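Local coordinates for glucose-resistance amylase regulator (Weissella paramesenteroides ATCC 33313, PDB 4RK6), which probably regulates transcription as a DNA-binding member of the LacI family and binds alpha-D-glucopyranose in its periplasmic-binding-protein-like domain, at residues E112-I117 / S143-N148; K127-V132 / K151-H156; L48-D53 / S74-S79. All coordinates share one frame; numbering follows the deposited sequence. Where two conformers were deposited one is given.

How the interactions relate
The three contacts sample both lobes of a periplasmic-binding-protein-like fold with glucose in the cleft between them. Interactions 1 and 2 are neighbours, their centres about 9 Å apart, because both draw on helix 144-155: its first turn packs on helix 110-123 and brings Arg145 to the sugar, while its last turn packs on strand 129-132. A probable hydrogen bond of 2.7 Å from Ser152 OG to Asn115 OD1 links them. Interaction 3 belongs to the other lobe, its centre about 25 Å from that of interaction 1 and about 32 Å from that of interaction 2. It still approaches the cleft, since the Asp76 side chain lies about 10 Å from the glucose.

Interaction 1 (E112-I117 / S143-N148); sequences EMMNSI and STRRTN. With GLC (alpha-D-glucopyranose), chain C.
Met114, a selenomethionine like Met113, wedges between two helices, its methyl end against the backbone and CB of Arg145 and its CB and CG against Asn148. The short helical segments 112-117 and 144-148, of helices 110-123 and 144-155, have axes 9.8 Å apart that cross at -46°. The first torsion of Met114 turns CG away from the backbone nitrogen and lays it 3.8 Å from Asn148 C; further bends swing CE to 3.6 Å from Arg145 O and 3.7 Å from Arg145 CB. Asn148 adds its own CB, 4.0 Å from Met114 CB.

From this packed base Arg145 runs out as an extended chain aimed at the sugar. Its NH1 and NH2 each donate to GLC O4, both at 2.9 Å, and this oxygen sits at the guanidinium edge, in its plane. The N-H...O angles, both a little over 140°, are those of a fork closing on one atom. Met113 CE comes obliquely to the guanidinium, 3.6 Å from NH2, and a salt bridge to Glu110 OE1 holds the group at its NE. Packing along the stem and a second-shell carboxylate thus fix where the charge lies, so that both terminal nitrogens serve one glucose hydroxyl.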
ATOM      1  N   GLU A 112       4.237 -20.056 -16.298  1.00 24.08           N
ATOM      2  CA  GLU A 112       4.445 -21.005 -15.206  1.00 24.24           C
ATOM      3  C   GLU A 112       3.551 -20.691 -14.017  1.00 26.50           C
ATOM      4  O   GLU A 112       2.982 -21.617 -13.405  1.00 25.96           O
ATOM      5  CB  GLU A 112       5.902 -20.997 -14.769  1.00 29.76           C
ATOM      6  CG  GLU A 112       6.304 -22.135 -13.850  1.00 48.38           C
ATOM      7  CD  GLU A 112       7.780 -22.085 -13.486  1.00133.20           C
ATOM      8  OE1 GLU A 112       8.097 -22.142 -12.281  1.00 83.90           O
ATOM      9  OE2 GLU A 112       8.630 -21.976 -14.399  1.00 71.06           O
HETATM   10  N   MSE A 113       3.440 -19.401 -13.667  1.00 24.55           N
HETATM   11  CA  MSE A 113       2.540 -18.992 -12.559  1.00 23.90           C
HETATM   12  C   MSE A 113       1.154 -19.449 -12.848  1.00 25.29           C
HETATM   13  O   MSE A 113       0.535 -20.161 -12.039  1.00 23.81           O
HETATM   14  CB  MSE A 113       2.492 -17.484 -12.335  1.00 25.18           C
HETATM   15  CG  MSE A 113       3.780 -16.956 -11.720  1.00 29.34           C
HETATM   16 SE   MSE A 113       3.453 -15.160 -10.988  1.00 26.38          SE
HETATM   17  CE  MSE A 113       3.466 -14.180 -12.709  1.00 25.14           C
HETATM   18  N   MSE A 114       0.648 -19.083 -14.021  1.00 22.20           N
HETATM   19  CA  MSE A 114      -0.741 -19.396 -14.366  1.00 21.88           C
HETATM   20  C   MSE A 114      -0.977 -20.870 -14.474  1.00 23.23           C
HETATM   21  O   MSE A 114      -1.983 -21.394 -13.989  1.00 23.15           O
HETATM   22  CB  MSE A 114      -1.144 -18.748 -15.678  1.00 22.45           C
HETATM   23  CG  MSE A 114      -2.602 -19.012 -16.027  1.00 23.22           C
HETATM   24 SE   MSE A 114      -3.811 -18.087 -14.766  1.00 26.76          SE
HETATM   25  CE  MSE A 114      -3.276 -16.276 -15.236  1.00 25.03           C
ATOM     26  N   ASN A 115      -0.067 -21.563 -15.135  1.00 26.49           N
ATOM     27  CA  ASN A 115      -0.202 -22.984 -15.287  1.00 25.09           C
ATOM     28  C   ASN A 115      -0.160 -23.740 -13.945  1.00 22.33           C
ATOM     29  O   ASN A 115      -0.894 -24.699 -13.766  1.00 25.94           O
ATOM     30  CB  ASN A 115       0.850 -23.501 -16.244  1.00 27.16           C
ATOM     31  CG  ASN A 115       0.565 -24.895 -16.683  1.00 28.05           C
ATOM     32  OD1 ASN A 115      -0.459 -25.159 -17.315  1.00 29.66           O
ATOM     33  ND2 ASN A 115       1.448 -25.821 -16.315  1.00 29.05           N
ATOM     34  N   SER A 116       0.647 -23.282 -12.996  1.00 21.50           N
ATOM     35  CA  SER A 116       0.677 -23.892 -11.667  0.50 23.02           C
ATOM     36  C   SER A 116      -0.686 -23.759 -10.982  1.00 24.10           C
ATOM     37  O   SER A 116      -1.121 -24.639 -10.294  1.00 22.84           O
ATOM     38  CB  SER A 116       1.793 -23.302 -10.792  0.50 27.35           C
ATOM     39  OG  SER A 116       1.475 -22.008 -10.294  0.50 27.30           O
ATOM     40  N   ILE A 117      -1.364 -22.643 -11.183  1.00 22.39           N
ATOM     41  CA  ILE A 117      -2.638 -22.429 -10.500  1.00 21.33           C
ATOM     42  C   ILE A 117      -3.716 -23.307 -11.120  1.00 23.62           C
ATOM     43  O   ILE A 117      -4.479 -23.934 -10.428  1.00 22.52           O
ATOM     44  CB  ILE A 117      -3.083 -20.950 -10.562  1.00 23.67           C
ATOM     45  CG1 ILE A 117      -2.059 -20.056  -9.849  1.00 20.46           C
ATOM     46  CG2 ILE A 117      -4.479 -20.805  -9.982  1.00 21.41           C
ATOM     47  CD1 ILE A 117      -2.268 -18.576 -10.103  1.00 25.37           C
ATOM     48  N   SER A 143      -2.407  -9.096 -23.470  1.00 26.42           N
ATOM     49  CA  SER A 143      -3.308  -9.596 -22.431  1.00 30.62           C
ATOM     50  C   SER A 143      -2.729 -10.879 -21.859  1.00 23.19           C
ATOM     51  O   SER A 143      -3.294 -11.948 -22.011  1.00 25.68           O
ATOM     52  CB  SER A 143      -4.708  -9.837 -22.986  1.00 37.34           C
ATOM     53  OG  SER A 143      -5.648  -9.844 -21.919  1.00 31.93           O
ATOM     54  N   THR A 144      -1.611 -10.731 -21.148  1.00 24.85           N
ATOM     55  CA  THR A 144      -0.777 -11.852 -20.782  1.00 23.03           C
ATOM     56  C   THR A 144      -1.518 -12.923 -20.001  1.00 21.77           C
ATOM     57  O   THR A 144      -1.464 -14.096 -20.339  1.00 24.01           O
ATOM     58  CB  THR A 144       0.416 -11.336 -19.956  1.00 30.75           C
ATOM     59  OG1 THR A 144       1.077 -10.304 -20.698  1.00 32.76           O
ATOM     60  CG2 THR A 144       1.391 -12.463 -19.612  1.00 30.16           C
ATOM     61  N   ARG A 145      -2.187 -12.525 -18.922  1.00 24.56           N
ATOM     62  CA  ARG A 145      -2.846 -13.517 -18.063  1.00 23.95           C
ATOM     63  C   ARG A 145      -4.060 -14.165 -18.694  1.00 21.84           C
ATOM     64  O   ARG A 145      -4.255 -15.359 -18.564  1.00 23.35           O
ATOM     65  CB  ARG A 145      -3.160 -12.908 -16.705  1.00 24.77           C
ATOM     66  CG  ARG A 145      -1.841 -12.641 -16.001  1.00 27.02           C
ATOM     67  CD  ARG A 145      -1.931 -12.184 -14.555  1.00 26.03           C
ATOM     68  NE  ARG A 145      -0.558 -12.075 -14.071  1.00 27.04           N
ATOM     69  CZ  ARG A 145      -0.172 -11.448 -12.966  1.00 24.70           C
ATOM     70  NH1 ARG A 145      -1.054 -10.869 -12.151  1.00 24.93           N
ATOM     71  NH2 ARG A 145       1.128 -11.386 -12.691  1.00 24.71           N
ATOM     72  N   ARG A 146      -4.890 -13.370 -19.349  1.00 23.81           N
ATOM     73  CA  ARG A 146      -6.006 -13.893 -20.133  1.00 27.05           C
ATOM     74  C   ARG A 146      -5.529 -14.979 -21.105  1.00 22.18           C
ATOM     75  O   ARG A 146      -6.087 -16.088 -21.155  1.00 23.99           O
ATOM     76  CB  ARG A 146      -6.636 -12.734 -20.918  1.00 23.30           C
ATOM     77  CG  ARG A 146      -7.816 -13.105 -21.794  1.00 28.03           C
ATOM     78  CD  ARG A 146      -8.072 -12.039 -22.849  1.00 28.11           C
ATOM     79  NE  ARG A 146      -9.206 -12.394 -23.702  1.00 25.31           N
ATOM     80  CZ  ARG A 146     -10.431 -11.861 -23.630  1.00 26.93           C
ATOM     81  NH1 ARG A 146     -10.733 -10.904 -22.757  1.00 27.99           N
ATOM     82  NH2 ARG A 146     -11.364 -12.273 -24.479  1.00 31.00           N
ATOM     83  N   THR A 147      -4.504 -14.642 -21.881  1.00 23.18           N
ATOM     84  CA  THR A 147      -3.980 -15.580 -22.866  1.00 21.42           C
ATOM     85  C   THR A 147      -3.386 -16.836 -22.229  1.00 24.69           C
ATOM     86  O   THR A 147      -3.670 -17.949 -22.663  1.00 24.38           O
ATOM     87  CB  THR A 147      -3.018 -14.861 -23.815  1.00 30.82           C
ATOM     88  OG1 THR A 147      -3.809 -13.987 -24.622  1.00 25.65           O
ATOM     89  CG2 THR A 147      -2.279 -15.841 -24.682  1.00 30.70           C
ATOM     90  N   ASN A 148      -2.608 -16.673 -21.157  1.00 23.61           N
ATOM     91  CA  ASN A 148      -2.036 -17.844 -20.484  1.00 21.65           C
ATOM     92  C   ASN A 148      -3.071 -18.726 -19.800  1.00 22.39           C
ATOM     93  O   ASN A 148      -2.937 -19.947 -19.784  1.00 25.62           O
ATOM     94  CB  ASN A 148      -0.962 -17.409 -19.493  1.00 21.64           C
ATOM     95  CG  ASN A 148       0.301 -16.950 -20.166  1.00 26.58           C
ATOM     96  OD1 ASN A 148       0.620 -17.348 -21.302  1.00 28.09           O
ATOM     97  ND2 ASN A 148       1.033 -16.106 -19.488  1.00 29.74           N
TER
HETATM   98  C1  GLC C 401       1.537  -5.789 -12.376  1.00 48.41           C
HETATM   99  C2  GLC C 401       2.682  -6.800 -12.359  1.00 29.09           C
HETATM  100  C3  GLC C 401       2.225  -8.214 -12.065  1.00 25.54           C
HETATM  101  C4  GLC C 401       1.275  -8.209 -10.865  1.00 19.81           C
HETATM  102  C5  GLC C 401       0.072  -7.335 -11.223  1.00 28.21           C
HETATM  103  C6  GLC C 401      -0.928  -7.247 -10.072  1.00 23.10           C
HETATM  104  O1  GLC C 401       0.952  -5.869 -13.618  1.00 33.22           O
HETATM  105  O2  GLC C 401       3.352  -6.824 -13.619  1.00 30.58           O
HETATM  106  O3  GLC C 401       3.410  -8.947 -11.772  1.00 25.92           O
HETATM  107  O4  GLC C 401       0.910  -9.516 -10.540  1.00 22.26           O
HETATM  108  O5  GLC C 401       0.481  -6.013 -11.459  1.00 30.84           O
HETATM  109  O6  GLC C 401      -0.349  -6.674  -8.942  1.00 26.12           O

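Interaction 2 (K127-V132 / K151-H156); sequences KNIALV and KSMTDH
Strand 129-132, helix 144-155 and strand 163-166 form a beta-alpha-beta unit, and this contact joins the start of its first strand to the end of its helix. Met153, a selenomethionine, does all the touching from segment 151-156. Its chain is folded at both chi2 and chi3 (each -78°), which curls the methyl round so that CE meets Lys127 O at 3.5 Å and Ile129 CB at 3.9 Å. The selenium lies alongside, 3.9 Å from Ile129 CD1, so the isoleucine is covered along its length by two successive atoms of one side chain. Phe149 also packs on Ile129, and Ile163 of the next strand packs on Met153, continuing the same apolar layer.

The helix end itself is finished by polar bonds. Ser152 O is gripped twice by His156: by the backbone N at 3.1 Å and, from the opposite face of the carbonyl plane, by ND1 at 2.7 Å. The ND1 bond is nearly straight (162°) and the oxygen lies in the imidazole plane. Because NE2 meets Asp119 OD1 on helix 110-123, both ring nitrogens face acceptors; the ring is held against rotation and may well be protonated. The helix packs through apolar side chains against the strand it connects, as in the beta-alpha-beta crossover of a Rossmann-like lobe.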
ATOM      1  N   LYS A 127     -13.343 -27.648 -12.659  1.00 24.25           N
ATOM      2  CA  LYS A 127     -13.378 -27.666 -14.128  1.00 22.01           C
ATOM      3  C   LYS A 127     -13.839 -26.339 -14.710  1.00 24.98           C
ATOM      4  O   LYS A 127     -13.275 -25.841 -15.686  1.00 26.82           O
ATOM      5  CB  LYS A 127     -14.307 -28.787 -14.614  1.00 29.05           C
ATOM      6  CG  LYS A 127     -13.609 -30.137 -14.776  1.00 93.66           C
ATOM      7  CD  LYS A 127     -14.545 -31.277 -15.173  1.00 87.55           C
ATOM      8  CE  LYS A 127     -15.077 -31.147 -16.596  1.00102.57           C
ATOM      9  NZ  LYS A 127     -16.423 -30.508 -16.662  1.00115.95           N
ATOM     10  N   ASN A 128     -14.879 -25.766 -14.112  1.00 22.54           N
ATOM     11  CA  ASN A 128     -15.365 -24.467 -14.526  1.00 20.19           C
ATOM     12  C   ASN A 128     -14.697 -23.364 -13.719  1.00 22.34           C
ATOM     13  O   ASN A 128     -14.932 -23.262 -12.519  1.00 22.39           O
ATOM     14  CB  ASN A 128     -16.874 -24.428 -14.368  1.00 25.00           C
ATOM     15  CG  ASN A 128     -17.546 -25.401 -15.318  1.00 31.30           C
ATOM     16  OD1 ASN A 128     -17.208 -25.443 -16.503  1.00 28.05           O
ATOM     17  ND2 ASN A 128     -18.454 -26.187 -14.810  1.00 30.20           N
ATOM     18  N   ILE A 129     -13.849 -22.582 -14.381  1.00 23.26           N
ATOM     19  CA  ILE A 129     -12.917 -21.663 -13.691  1.00 23.76           C
ATOM     20  C   ILE A 129     -12.935 -20.291 -14.332  1.00 26.63           C
ATOM     21  O   ILE A 129     -12.929 -20.168 -15.553  1.00 25.74           O
ATOM     22  CB  ILE A 129     -11.473 -22.216 -13.661  1.00 20.59           C
ATOM     23  CG1 ILE A 129     -11.446 -23.606 -13.037  1.00 22.41           C
ATOM     24  CG2 ILE A 129     -10.547 -21.296 -12.868  1.00 20.93           C
ATOM     25  CD1 ILE A 129     -10.101 -24.284 -12.995  1.00 23.97           C
ATOM     26  N   ALA A 130     -12.990 -19.253 -13.506  1.00 21.77           N
ATOM     27  CA  ALA A 130     -12.955 -17.882 -13.983  1.00 20.19           C
ATOM     28  C   ALA A 130     -11.586 -17.226 -13.721  1.00 25.68           C
ATOM     29  O   ALA A 130     -10.948 -17.501 -12.705  1.00 22.78           O
ATOM     30  CB  ALA A 130     -14.048 -17.069 -13.338  1.00 23.78           C
ATOM     31  N   LEU A 131     -11.160 -16.373 -14.653  1.00 21.96           N
ATOM     32  CA  LEU A 131     -10.080 -15.427 -14.428  1.00 22.53           C
ATOM     33  C   LEU A 131     -10.727 -14.076 -14.177  1.00 25.00           C
ATOM     34  O   LEU A 131     -11.493 -13.573 -15.006  1.00 24.14           O
ATOM     35  CB  LEU A 131      -9.129 -15.367 -15.639  1.00 21.35           C
ATOM     36  CG  LEU A 131      -7.917 -14.442 -15.481  1.00 24.17           C
ATOM     37  CD1 LEU A 131      -6.915 -15.031 -14.508  1.00 23.57           C
ATOM     38  CD2 LEU A 131      -7.226 -14.220 -16.820  1.00 24.40           C
ATOM     39  N   VAL A 132     -10.426 -13.491 -13.015  1.00 20.86           N
ATOM     40  CA  VAL A 132     -11.042 -12.230 -12.584  1.00 24.28           C
ATOM     41  C   VAL A 132      -9.960 -11.212 -12.277  1.00 25.75           C
ATOM     42  O   VAL A 132      -9.025 -11.503 -11.555  1.00 22.73           O
ATOM     43  CB  VAL A 132     -11.945 -12.400 -11.332  1.00 21.65           C
ATOM     44  CG1 VAL A 132     -12.588 -11.078 -10.951  1.00 21.54           C
ATOM     45  CG2 VAL A 132     -13.018 -13.450 -11.594  1.00 25.08           C
ATOM     46  N   LYS A 151      -4.697 -20.720 -22.597  1.00 27.25           N
ATOM     47  CA  LYS A 151      -3.737 -21.740 -23.054  1.00 25.15           C
ATOM     48  C   LYS A 151      -3.654 -22.886 -22.054  1.00 27.69           C
ATOM     49  O   LYS A 151      -3.732 -24.055 -22.422  1.00 27.80           O
ATOM     50  CB  LYS A 151      -2.358 -21.121 -23.245  1.00 28.31           C
ATOM     51  CG  LYS A 151      -1.275 -22.114 -23.695  1.00 32.65           C
ATOM     52  CD  LYS A 151       0.089 -21.453 -23.844  1.00 44.11           C
ATOM     53  CE  LYS A 151       1.090 -22.342 -24.581  1.00 78.69           C
ATOM     54  NZ  LYS A 151       1.072 -23.771 -24.154  1.00 66.99           N
ATOM     55  N   SER A 152      -3.533 -22.551 -20.772  1.00 26.36           N
ATOM     56  CA  SER A 152      -3.409 -23.579 -19.748  1.00 23.95           C
ATOM     57  C   SER A 152      -4.677 -24.446 -19.651  1.00 22.41           C
ATOM     58  O   SER A 152      -4.599 -25.671 -19.537  1.00 26.63           O
ATOM     59  CB  SER A 152      -3.069 -22.957 -18.383  1.00 27.77           C
ATOM     60  OG  SER A 152      -2.930 -23.980 -17.412  1.00 27.31           O
HETATM   61  N   MSE A 153      -5.839 -23.814 -19.697  1.00 22.91           N
HETATM   62  CA  MSE A 153      -7.096 -24.527 -19.585  1.00 24.96           C
HETATM   63  C   MSE A 153      -7.229 -25.461 -20.766  1.00 28.88           C
HETATM   64  O   MSE A 153      -7.592 -26.624 -20.601  1.00 26.08           O
HETATM   65  CB  MSE A 153      -8.287 -23.579 -19.522  1.00 24.40           C
HETATM   66  CG  MSE A 153      -8.339 -22.745 -18.233  1.00 27.02           C
HETATM   67 SE   MSE A 153      -9.008 -23.820 -16.746  1.00 28.13          SE
HETATM   68  CE  MSE A 153     -10.931 -23.778 -17.163  1.00 26.27           C
ATOM     69  N   THR A 154      -6.933 -24.959 -21.962  1.00 26.51           N
ATOM     70  CA  THR A 154      -7.036 -25.806 -23.153  1.00 33.33           C
ATOM     71  C   THR A 154      -5.935 -26.885 -23.200  1.00 34.45           C
ATOM     72  O   THR A 154      -6.219 -27.998 -23.636  1.00 30.30           O
ATOM     73  CB  THR A 154      -7.102 -24.970 -24.447  1.00 34.45           C
ATOM     74  OG1 THR A 154      -5.943 -24.154 -24.570  1.00 36.85           O
ATOM     75  CG2 THR A 154      -8.309 -24.072 -24.451  1.00 28.83           C
ATOM     76  N   ASP A 155      -4.719 -26.591 -22.708  1.00 29.89           N
ATOM     77  CA  ASP A 155      -3.648 -27.616 -22.551  1.00 32.50           C
ATOM     78  C   ASP A 155      -4.096 -28.785 -21.656  1.00 34.83           C
ATOM     79  O   ASP A 155      -3.624 -29.910 -21.806  1.00 32.87           O
ATOM     80  CB  ASP A 155      -2.379 -27.031 -21.920  1.00 34.33           C
ATOM     81  CG  ASP A 155      -1.550 -26.160 -22.870  1.00 49.70           C
ATOM     82  OD1 ASP A 155      -1.728 -26.178 -24.098  1.00 37.58           O
ATOM     83  OD2 ASP A 155      -0.672 -25.442 -22.359  1.00 39.81           O
ATOM     84  N   HIS A 156      -4.987 -28.499 -20.707  1.00 26.16           N
ATOM     85  CA  HIS A 156      -5.553 -29.490 -19.781  1.00 30.32           C
ATOM     86  C   HIS A 156      -6.844 -30.140 -20.313  1.00 29.19           C
ATOM     87  O   HIS A 156      -7.586 -30.795 -19.564  1.00 34.25           O
ATOM     88  CB  HIS A 156      -5.830 -28.821 -18.412  1.00 36.13           C
ATOM     89  CG  HIS A 156      -4.608 -28.613 -17.571  1.00 28.07           C
ATOM     90  ND1 HIS A 156      -3.770 -27.526 -17.718  1.00 30.99           N
ATOM     91  CD2 HIS A 156      -4.093 -29.351 -16.558  1.00 25.96           C
ATOM     92  CE1 HIS A 156      -2.789 -27.606 -16.833  1.00 32.23           C
ATOM     93  NE2 HIS A 156      -2.959 -28.708 -16.123  1.00 30.80           N
TER

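Interaction 3 (L48-D53 / S74-S79); sequences LDEDED and SLDIPS
Asp51 OD1 accepts from two backbone nitrogens, His54 N and, more weakly, Asp53 N at 2.9 Å, and so N-caps helix 52-64 between the two glutamates, Glu50 and Glu52, that reach across to Asp76 and Pro78. The site is the loop edge of an alpha/beta lobe of the periplasmic-binding-protein-like fold, where the chain runs from strand 42-48 into its helix and, two strands across the sheet, from strand 69-72 into helix 79-87. An Asx turn shapes the first loop before the cap: Asp51 N donates to Asp49 OD1 at 3.2 Å, nearly straight but from above the carboxylate plane. Asp49 OD2 is hydrogen-bonded to His54 ND1 and only weakly to Tyr33 OH of the second subunit, so the loop lies near the subunit interface.

Across the contact, the outer layer is polar and apparently unfavourable. Glu50, bent at chi2 (73°), brings its carboxylate across to that of Asp76, with OE2 3.2 Å from Asp76 OD2 and the two planes 52° apart. Two acceptors this close would repel if both were charged, so the pair would be expected to raise the affinity of one group for a proton or to be eased by solvent at this exposed edge. Glu52 is better provided for: its OE1 bonds to Trp80 NE1 on helix 79-87, and the carboxylate passes beside the Pro78 ring.

Beneath these acids lies the apolar layer. Leu48 puts its CG anti to the backbone N (chi1 -162°), sending the isobutyl group towards Ile77, whose side chain folds back although its first bond leads away. Both residues also rest on Val16 of the intervening strand. Their methyls meet more tightly than usual, Leu48 CD2 lying 3.5 Å from Ile77 CD1.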
ATOM      1  N   LEU A  48       4.682   8.055 -13.103  1.00 33.92           N
ATOM      2  CA  LEU A  48       4.319   8.265 -14.500  1.00 43.47           C
ATOM      3  C   LEU A  48       2.807   8.137 -14.654  1.00 45.69           C
ATOM      4  O   LEU A  48       2.225   7.114 -14.268  1.00 43.39           O
ATOM      5  CB  LEU A  48       5.010   7.222 -15.375  1.00 39.05           C
ATOM      6  CG  LEU A  48       5.071   7.555 -16.862  1.00 38.40           C
ATOM      7  CD1 LEU A  48       6.239   8.494 -17.121  1.00 41.64           C
ATOM      8  CD2 LEU A  48       5.208   6.280 -17.669  1.00 51.28           C
ATOM      9  N   ASP A  49       2.172   9.173 -15.205  1.00 45.13           N
ATOM     10  CA  ASP A  49       0.733   9.106 -15.511  1.00 56.71           C
ATOM     11  C   ASP A  49       0.530   8.813 -17.005  1.00 56.68           C
ATOM     12  O   ASP A  49       1.484   8.443 -17.694  1.00 40.63           O
ATOM     13  CB  ASP A  49      -0.030  10.356 -15.008  1.00 43.82           C
ATOM     14  CG  ASP A  49       0.395  11.654 -15.680  1.00 52.14           C
ATOM     15  OD1 ASP A  49       1.098  11.645 -16.716  1.00 38.72           O
ATOM     16  OD2 ASP A  49      -0.001  12.719 -15.156  1.00 53.33           O
ATOM     17  N   GLU A  50      -0.697   8.959 -17.501  1.00 61.97           N
ATOM     18  CA  GLU A  50      -1.032   8.567 -18.876  1.00 57.27           C
ATOM     19  C   GLU A  50      -0.936   9.728 -19.876  1.00 44.14           C
ATOM     20  O   GLU A  50      -1.334   9.586 -21.029  1.00 58.27           O
ATOM     21  CB  GLU A  50      -2.444   7.960 -18.904  1.00 73.27           C
ATOM     22  CG  GLU A  50      -2.643   6.874 -19.954  1.00106.54           C
ATOM     23  CD  GLU A  50      -1.942   5.579 -19.596  1.00114.68           C
ATOM     24  OE1 GLU A  50      -2.221   5.033 -18.508  1.00101.20           O
ATOM     25  OE2 GLU A  50      -1.119   5.105 -20.407  1.00111.93           O
ATOM     26  N   ASP A  51      -0.385  10.858 -19.447  1.00 39.44           N
ATOM     27  CA  ASP A  51      -0.381  12.082 -20.237  1.00 49.68           C
ATOM     28  C   ASP A  51       0.975  12.225 -20.877  1.00 58.91           C
ATOM     29  O   ASP A  51       1.964  12.466 -20.188  1.00 39.57           O
ATOM     30  CB  ASP A  51      -0.670  13.290 -19.332  1.00 48.71           C
ATOM     31  CG  ASP A  51      -0.678  14.618 -20.083  1.00 47.15           C
ATOM     32  OD1 ASP A  51       0.392  15.081 -20.537  1.00 55.11           O
ATOM     33  OD2 ASP A  51      -1.761  15.225 -20.198  1.00 88.82           O
ATOM     34  N   GLU A  52       1.029  12.092 -22.195  1.00 41.46           N
ATOM     35  CA  GLU A  52       2.309  12.139 -22.896  1.00 46.22           C
ATOM     36  C   GLU A  52       3.188  13.354 -22.543  1.00 40.02           C
ATOM     37  O   GLU A  52       4.418  13.228 -22.449  1.00 43.03           O
ATOM     38  CB  GLU A  52       2.096  12.040 -24.415  1.00 49.43           C
ATOM     39  CG  GLU A  52       3.333  11.556 -25.154  1.00 92.67           C
ATOM     40  CD  GLU A  52       2.994  10.710 -26.360  1.00150.24           C
ATOM     41  OE1 GLU A  52       3.414   9.518 -26.401  1.00 41.29           O
ATOM     42  OE2 GLU A  52       2.296  11.247 -27.249  1.00 55.60           O
ATOM     43  N   ASP A  53       2.583  14.523 -22.332  1.00 37.49           N
ATOM     44  CA  ASP A  53       3.356  15.731 -21.988  1.00 36.60           C
ATOM     45  C   ASP A  53       3.977  15.687 -20.574  1.00 39.69           C
ATOM     46  O   ASP A  53       5.057  16.230 -20.353  1.00 49.85           O
ATOM     47  CB  ASP A  53       2.495  16.995 -22.120  1.00 76.78           C
ATOM     48  CG  ASP A  53       2.252  17.387 -23.565  1.00 76.55           C
ATOM     49  OD1 ASP A  53       1.822  16.528 -24.357  1.00 69.95           O
ATOM     50  OD2 ASP A  53       2.486  18.563 -23.906  1.00 69.28           O
ATOM     51  N   SER A  74       6.065  -0.424 -15.051  1.00 65.60           N
ATOM     52  CA  SER A  74       4.791  -0.397 -15.772  0.50 81.80           C
ATOM     53  C   SER A  74       4.849  -1.273 -17.019  1.00 87.92           C
ATOM     54  O   SER A  74       5.930  -1.695 -17.451  1.00 63.74           O
ATOM     55  CB  SER A  74       4.423   1.040 -16.184  0.50 91.16           C
ATOM     56  OG  SER A  74       4.538   1.963 -15.113  0.50 64.78           O
ATOM     57  N   LEU A  75       3.682  -1.552 -17.590  1.00 74.09           N
ATOM     58  CA  LEU A  75       3.603  -2.205 -18.892  1.00 68.23           C
ATOM     59  C   LEU A  75       3.335  -1.133 -19.964  1.00 53.24           C
ATOM     60  O   LEU A  75       3.336  -1.432 -21.157  1.00 61.54           O
ATOM     61  CB  LEU A  75       2.512  -3.280 -18.898  1.00 75.00           C
ATOM     62  N   ASP A  76       3.182   0.122 -19.524  1.00 44.37           N
ATOM     63  CA  ASP A  76       2.609   1.206 -20.320  1.00 55.14           C
ATOM     64  C   ASP A  76       3.616   2.301 -20.748  1.00 58.83           C
ATOM     65  O   ASP A  76       3.221   3.414 -21.105  1.00 46.73           O
ATOM     66  CB  ASP A  76       1.477   1.847 -19.494  1.00 79.73           C
ATOM     67  CG  ASP A  76       0.196   2.033 -20.286  1.00 97.15           C
ATOM     68  OD1 ASP A  76       0.257   2.196 -21.524  1.00 82.50           O
ATOM     69  OD2 ASP A  76      -0.883   2.018 -19.659  1.00114.96           O
ATOM     70  N   ILE A  77       4.907   1.992 -20.766  1.00 42.03           N
ATOM     71  CA  ILE A  77       5.914   3.014 -21.052  1.00 41.78           C
ATOM     72  C   ILE A  77       5.942   3.292 -22.550  1.00 24.21           C
ATOM     73  O   ILE A  77       5.970   2.344 -23.348  1.00 30.90           O
ATOM     74  CB  ILE A  77       7.320   2.561 -20.605  1.00 32.52           C
ATOM     75  CG1 ILE A  77       7.327   2.237 -19.095  1.00 48.19           C
ATOM     76  CG2 ILE A  77       8.359   3.627 -20.925  1.00 32.63           C
ATOM     77  CD1 ILE A  77       7.140   3.444 -18.197  1.00 36.97           C
ATOM     78  N   PRO A  78       5.966   4.574 -22.943  1.00 27.10           N
ATOM     79  CA  PRO A  78       6.054   4.838 -24.382  1.00 32.36           C
ATOM     80  C   PRO A  78       7.401   4.427 -24.977  1.00 25.96           C
ATOM     81  O   PRO A  78       8.450   4.602 -24.354  1.00 25.94           O
ATOM     82  CB  PRO A  78       5.876   6.352 -24.475  1.00 30.95           C
ATOM     83  CG  PRO A  78       6.259   6.865 -23.134  1.00 41.43           C
ATOM     84  CD  PRO A  78       5.756   5.820 -22.191  1.00 30.74           C
ATOM     85  N   SER A  79       7.371   3.890 -26.193  1.00 26.57           N
ATOM     86  CA  SER A  79       8.602   3.478 -26.865  1.00 23.88           C
ATOM     87  C   SER A  79       9.636   4.580 -26.969  1.00 23.17           C
ATOM     88  O   SER A  79      10.833   4.305 -26.863  1.00 25.35           O
ATOM     89  CB  SER A  79       8.273   2.921 -28.257  1.00 26.42           C
ATOM     90  OG  SER A  79       7.411   1.796 -28.128  1.00 26.10           O
TER